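Local coordinates for protein transcriptional regulator ZitR (Lactococcus lactis subsp. cremoris, PDB 6FI9) that represses the zit operon in response to zinc, binding as a homodimer to two palindromic operator sites in the zit promoter, at residues 28-34 with 102-106. The protein carries 3 engineered substitutions. Numbering follows the deposited sequence.
With ZN (zinc ion), chain J; ZN (zinc ion), chain I.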
# COMPACT_ATOMS: atom_id res chain seq x y z
N CYS A 28 8.57 -15.84 -5.48
CA CYS A 28 9.92 -15.52 -5.91
C CYS A 28 10.74 -16.79 -6.10
O CYS A 28 10.92 -17.57 -5.16
CB CYS A 28 10.59 -14.55 -4.93
SG CYS A 28 12.11 -13.79 -5.57
N GLU A 29 11.22 -17.00 -7.34
CA GLU A 29 12.03 -18.16 -7.73
C GLU A 29 13.54 -17.96 -7.52
O GLU A 29 14.34 -18.80 -7.94
CB GLU A 29 11.71 -18.56 -9.19
CG GLU A 29 10.39 -19.31 -9.34
CD GLU A 29 9.93 -19.59 -10.76
OE1 GLU A 29 10.76 -19.93 -11.63
OE2 GLU A 29 8.70 -19.49 -10.99
N SER A 30 13.94 -16.86 -6.84
CA SER A 30 15.35 -16.56 -6.55
C SER A 30 15.87 -17.40 -5.40
O SER A 30 15.24 -17.48 -4.34
CB SER A 30 15.55 -15.07 -6.24
OG SER A 30 15.56 -14.31 -7.44
N ASN A 31 17.04 -18.04 -5.62
CA ASN A 31 17.73 -18.89 -4.65
C ASN A 31 18.41 -18.08 -3.54
O ASN A 31 18.69 -18.62 -2.47
CB ASN A 31 18.74 -19.81 -5.36
CG ASN A 31 19.77 -19.08 -6.20
OD1 ASN A 31 19.56 -18.81 -7.38
ND2 ASN A 31 20.91 -18.74 -5.61
N VAL A 32 18.67 -16.78 -3.81
CA VAL A 32 19.30 -15.83 -2.88
C VAL A 32 18.27 -15.07 -2.04
O VAL A 32 17.19 -14.73 -2.54
CB VAL A 32 20.31 -14.87 -3.57
CG1 VAL A 32 21.58 -15.60 -4.00
CG2 VAL A 32 19.67 -14.14 -4.75
N LYS A 33 18.62 -14.79 -0.77
CA LYS A 33 17.77 -14.09 0.19
C LYS A 33 17.90 -12.57 0.02
O LYS A 33 18.86 -11.97 0.53
CB LYS A 33 18.08 -14.51 1.64
CG LYS A 33 17.75 -15.97 1.96
CD LYS A 33 18.33 -16.39 3.31
CE LYS A 33 18.16 -17.85 3.59
NZ LYS A 33 18.67 -18.21 4.93
N LEU A 34 16.97 -11.96 -0.74
CA LEU A 34 16.94 -10.51 -1.02
C LEU A 34 15.50 -9.98 -1.01
O LEU A 34 14.58 -10.69 -1.41
CB LEU A 34 17.60 -10.19 -2.37
CG LEU A 34 19.12 -10.35 -2.49
CD1 LEU A 34 19.54 -10.41 -3.93
CD2 LEU A 34 19.86 -9.22 -1.78
N VAL A 102 19.72 -13.40 -11.02
CA VAL A 102 18.78 -12.79 -10.06
C VAL A 102 17.98 -11.67 -10.73
O VAL A 102 16.77 -11.58 -10.54
CB VAL A 102 19.49 -12.30 -8.76
CG1 VAL A 102 18.47 -12.00 -7.66
CG2 VAL A 102 20.52 -13.32 -8.28
N ALA A 103 18.67 -10.83 -11.53
CA ALA A 103 18.09 -9.73 -12.29
C ALA A 103 17.18 -10.28 -13.39
O ALA A 103 16.15 -9.67 -13.70
CB ALA A 103 19.18 -8.87 -12.90
N LYS A 104 17.55 -11.44 -13.97
CA LYS A 104 16.80 -12.14 -15.01
C LYS A 104 15.49 -12.67 -14.44
O LYS A 104 14.46 -12.64 -15.12
CB LYS A 104 17.63 -13.29 -15.60
CG LYS A 104 18.63 -12.87 -16.67
CD LYS A 104 19.52 -14.04 -17.07
CE LYS A 104 20.43 -13.76 -18.24
NZ LYS A 104 21.35 -14.90 -18.50
N GLU A 105 15.53 -13.14 -13.17
CA GLU A 105 14.37 -13.69 -12.46
C GLU A 105 13.36 -12.61 -12.14
O GLU A 105 12.17 -12.83 -12.34
CB GLU A 105 14.79 -14.42 -11.18
CG GLU A 105 13.80 -15.48 -10.72
CD GLU A 105 12.52 -14.99 -10.05
OE1 GLU A 105 12.63 -14.19 -9.10
OE2 GLU A 105 11.43 -15.41 -10.49
N HIS A 106 13.82 -11.45 -11.63
CA HIS A 106 12.96 -10.33 -11.27
C HIS A 106 12.25 -9.75 -12.49
O HIS A 106 11.07 -9.45 -12.41
CB HIS A 106 13.73 -9.24 -10.52
CG HIS A 106 12.88 -8.44 -9.61
ND1 HIS A 106 12.43 -8.95 -8.40
CD2 HIS A 106 12.41 -7.18 -9.75
CE1 HIS A 106 11.71 -7.98 -7.85
NE2 HIS A 106 11.67 -6.90 -8.62
ZN ZN J . 12.61 -12.45 -8.02
ZN ZN I . 10.40 -5.24 -9.15
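One of the two zinc sites of this MarR-family repressor joins Glu105, on helix 100-122, to Cys28, in the loop that leads into helix 36-47. Glu105 reaches the metal through one carboxylate oxygen, with OE1 2.0 Å from the zinc ion. Its CG stands anti to the backbone N (chi1 -155°) and the chain then bends at chi2 (-75°), which turns the carboxylate toward the loop and brings OE1 onto the ion. Cys28 SG approaches the same zinc at 2.8 Å, a long separation in a model at 2.8 Å resolution, and Glu39 of helix 36-47 completes the set of protein ligands. Ser30 acts from the second shell: its OG hydrogen-bonds to Glu39 and lies 3.4 Å from Glu105 OE1, so this one hydroxyl sits beside two of the ligand carboxylates. The other oxygen, Glu105 OE2, rests against the loop, 3.4 Å from Glu29 CB. The Glu29 carboxylate extends past this pair and makes a long, weak ion pair with Lys112, farther along the same helix. One helical turn before Glu105, Val102 supplies the apolar part of the contact: its CG2 meets Val32 CG2 at 3.7 Å, while its CG1 faces Leu34 CD1 at 4.2 Å. Next to Glu105, His106 turns its ring to a second zinc ion, bound through NE2 at 2.2 Å and shared with Glu22, His40 and His110. The zinc at Glu105, with Cys28 and Glu39, thus ties loop 28-34 to the helix, and the His106 zinc lies beside it, the paired metal sites of a zinc-responsive, winged helix-turn-helix MarR regulator.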